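PDB 2YDT: Exo-1,5-alpha-L-arabinofuranobiosidase from Gibberella zeae, which probably hydrolyses alpha-1,5-linked arabinan, releasing arabinobiose units from chain ends as an exo-acting glycosidase of the six-bladed beta-propeller type. Local coordinates for residues Asp25-Leu29 against Pro346-Asn352. Numbering follows the deposited sequence.
With SO4 (sulfate ion), chain F.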
ATOM      1  N   ASP A  25      15.014  -2.092  15.238  1.00  8.81           N
ATOM      2  CA  ASP A  25      15.292  -1.960  13.782  1.00  8.22           C
ATOM      3  C   ASP A  25      14.213  -2.704  12.998  1.00  8.42           C
ATOM      4  O   ASP A  25      13.899  -3.888  13.310  1.00  8.79           O
ATOM      5  CB  ASP A  25      16.644  -2.611  13.542  1.00  9.09           C
ATOM      6  CG  ASP A  25      17.247  -2.315  12.201  1.00 12.68           C
ATOM      7  OD1 ASP A  25      16.905  -1.343  11.516  1.00 10.03           O
ATOM      8  OD2 ASP A  25      18.180  -3.081  11.880  1.00 17.54           O
ATOM      9  N   PRO A  26      13.575  -2.026  12.008  1.00  8.47           N
ATOM     10  CA  PRO A  26      13.854  -0.695  11.418  1.00  7.97           C
ATOM     11  C   PRO A  26      13.187   0.495  12.104  1.00  7.24           C
ATOM     12  O   PRO A  26      13.308   1.619  11.609  1.00  7.01           O
ATOM     13  CB  PRO A  26      13.312  -0.852  10.000  1.00  7.63           C
ATOM     14  CG  PRO A  26      12.097  -1.695  10.201  1.00  8.23           C
ATOM     15  CD  PRO A  26      12.510  -2.712  11.244  1.00  8.21           C
ATOM     16  N   GLN A  27      12.461   0.251  13.198  1.00  7.43           N
ATOM     17  CA  GLN A  27      11.883   1.270  14.081  1.00  6.77           C
ATOM     18  C   GLN A  27      10.531   1.752  13.579  1.00  6.86           C
ATOM     19  O   GLN A  27       9.541   1.693  14.298  1.00  6.18           O
ATOM     20  CB  GLN A  27      12.858   2.413  14.417  1.00  7.02           C
ATOM     21  CG  GLN A  27      14.192   1.931  14.984  1.00  6.43           C
ATOM     22  CD  GLN A  27      15.057   3.068  15.454  1.00  8.78           C
ATOM     23  OE1 GLN A  27      15.326   3.973  14.683  1.00  9.22           O
ATOM     24  NE2 GLN A  27      15.485   3.051  16.736  1.00  8.48           N
ATOM     25  N   VAL A  28      10.506   2.241  12.351  1.00  6.26           N
ATOM     26  CA  VAL A  28       9.283   2.542  11.625  1.00  5.43           C
ATOM     27  C   VAL A  28       9.484   2.019  10.205  1.00  6.19           C
ATOM     28  O   VAL A  28      10.631   1.854   9.758  1.00  7.15           O
ATOM     29  CB  VAL A  28       8.953   4.024  11.627  1.00  5.53           C
ATOM     30  CG1 VAL A  28       8.679   4.501  13.073  1.00  6.22           C
ATOM     31  CG2 VAL A  28      10.080   4.881  10.916  1.00  7.46           C
ATOM     32  N   LEU A  29       8.377   1.756   9.499  1.00  5.49           N
ATOM     33  CA  LEU A  29       8.415   1.290   8.114  1.00  5.44           C
ATOM     34  C   LEU A  29       6.968   1.371   7.618  1.00  6.90           C
ATOM     35  O   LEU A  29       6.022   1.368   8.419  1.00  6.13           O
ATOM     36  CB  LEU A  29       8.922  -0.170   8.051  1.00  5.22           C
ATOM     37  CG  LEU A  29       9.397  -0.671   6.691  1.00  5.78           C
ATOM     38  CD1 LEU A  29      10.752   0.003   6.290  1.00  6.36           C
ATOM     39  CD2 LEU A  29       9.487  -2.205   6.642  1.00  7.31           C
ATOM     40  N   PRO A 346      15.157  -2.985   7.080  1.00  9.68           N
ATOM     41  CA  PRO A 346      16.318  -3.191   7.967  1.00  9.60           C
ATOM     42  C   PRO A 346      17.469  -3.891   7.219  1.00 10.30           C
ATOM     43  O   PRO A 346      17.233  -4.709   6.307  1.00 10.53           O
ATOM     44  CB  PRO A 346      15.735  -4.061   9.095  1.00 10.51           C
ATOM     45  CG  PRO A 346      14.628  -4.777   8.442  1.00 10.88           C
ATOM     46  CD  PRO A 346      14.032  -3.847   7.476  1.00  9.23           C
ATOM     47  N   PRO A 347      18.725  -3.580   7.614  1.00 11.02           N
ATOM     48  CA  PRO A 347      19.116  -2.719   8.726  1.00 11.05           C
ATOM     49  C   PRO A 347      19.076  -1.249   8.376  1.00  9.88           C
ATOM     50  O   PRO A 347      19.642  -0.834   7.360  1.00 10.48           O
ATOM     51  CB  PRO A 347      20.572  -3.174   9.026  1.00 11.55           C
ATOM     52  CG  PRO A 347      21.061  -3.720   7.760  1.00 12.61           C
ATOM     53  CD  PRO A 347      19.888  -4.184   6.936  1.00 12.42           C
ATOM     54  N   ALA A 348      18.359  -0.462   9.186  1.00  9.77           N
ATOM     55  CA  ALA A 348      18.149   0.943   8.912  1.00  9.80           C
ATOM     56  C   ALA A 348      19.026   1.902   9.712  1.00 10.03           C
ATOM     57  O   ALA A 348      18.959   3.120   9.537  1.00 10.26           O
ATOM     58  CB  ALA A 348      16.633   1.312   9.054  1.00  9.36           C
ATOM     59  N   GLY A 349      19.849   1.336  10.594  1.00 11.57           N
ATOM     60  CA  GLY A 349      20.863   2.131  11.302  1.00 11.61           C
ATOM     61  C   GLY A 349      20.339   3.196  12.231  1.00 11.30           C
ATOM     62  O   GLY A 349      21.044   4.154  12.545  1.00 11.40           O
ATOM     63  N   GLY A 350      19.104   3.037  12.698  1.00  9.91           N
ATOM     64  CA  GLY A 350      18.460   4.014  13.577  1.00  9.97           C
ATOM     65  C   GLY A 350      17.905   5.245  12.876  1.00 10.40           C
ATOM     66  O   GLY A 350      17.425   6.144  13.544  1.00 10.25           O
ATOM     67  N   LYS A 351      17.941   5.290  11.535  1.00  9.89           N
ATOM     68  CA  LYS A 351      17.725   6.528  10.836  1.00 10.71           C
ATOM     69  C   LYS A 351      16.348   6.714  10.210  1.00  9.71           C
ATOM     70  O   LYS A 351      16.067   7.788   9.640  1.00  9.72           O
ATOM     71  CB  LYS A 351      18.803   6.693   9.774  1.00 12.37           C
ATOM     72  CG  LYS A 351      20.219   6.757  10.382  1.00 15.34           C
ATOM     73  CD  LYS A 351      20.301   7.686  11.616  1.00 22.30           C
ATOM     74  CE  LYS A 351      21.754   8.107  11.963  1.00 26.66           C
ATOM     75  NZ  LYS A 351      21.884   8.756  13.307  1.00 25.59           N
ATOM     76  N   ASN A 352      15.498   5.692  10.260  1.00  7.88           N
ATOM     77  CA  ASN A 352      14.152   5.855   9.644  1.00  8.52           C
ATOM     78  C   ASN A 352      13.299   6.824  10.441  1.00  8.56           C
ATOM     79  O   ASN A 352      13.273   6.812  11.693  1.00  9.21           O
ATOM     80  CB  ASN A 352      13.359   4.552   9.515  1.00  8.03           C
ATOM     81  CG  ASN A 352      13.883   3.604   8.467  1.00  6.90           C
ATOM     82  OD1 ASN A 352      14.869   3.884   7.726  1.00  8.07           O
ATOM     83  ND2 ASN A 352      13.227   2.428   8.384  1.00  7.08           N
TER
HETATM   84  S   SO4 F1504      20.122   7.260  16.545  0.80 17.15           S
HETATM   85  O1  SO4 F1504      19.349   6.048  16.562  0.80 12.64           O
HETATM   86  O2  SO4 F1504      20.805   7.300  15.232  0.80 19.43           O
HETATM   87  O3  SO4 F1504      19.356   8.509  16.728  0.80 18.35           O
HETATM   88  O4  SO4 F1504      21.179   7.221  17.592  0.80 19.33           O
HETATM   89  O   HOH W   1      17.041   1.126  12.651  1.00  9.62           O
HETATM   90  O   HOH W   2      20.443  -1.097  11.921  1.00 15.63           O
HETATM   91  O   HOH W   3      15.385   3.266  11.995  1.00  8.81           O
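Between two blades of the six-bladed beta-propeller, the run into strand 28-35, first strand of one blade, meets the loop joining strands 336-341 and 354-360 of the neighbouring blade, whose sheet also includes the N-terminal strand 11-17. D25 grips the start of a type I' turn, A348 to K351: D25 OD1 takes the N-H of A348 N through the syn lone pair, 2.9 Å and nearly straight at 168°. The carboxylate reaches that turn because chi1 (-167°) swings CG to the far side of CA-CB from the backbone N, and D25 OD2 rests 3.3 Å from P347 CA. Two waters extend the grip: one links OD1 to G350 N, the other joins OD2, weakly, to G349 N.

Next to the carboxylate, P26 and P346 supply an apolar patch. The two proline rings, P26 following a cis peptide bond, sit side by side with P26 CG 4.0 Å from P346 CD, while the A348 methyl packs near P26 CB. Separately, a third water is held by P26 O, Q27 OE1 and N352 N; the amide nitrogen of Q27 turns to Y23 O.

L29 lines the arabinofuranose pocket, its side chain touching the bound sugar, which places this seam beside the sugar-binding site. Where strand 28-35 begins, the V28 and N352 side chains run alongside but point oppositely, V28 CG2 3.6 Å from N352 CB. N352 ND2 bonds both I344 O in its own loop and V28 O, the latter at 3.0 Å, with the carbonyl oxygen only 9° out of the amide plane.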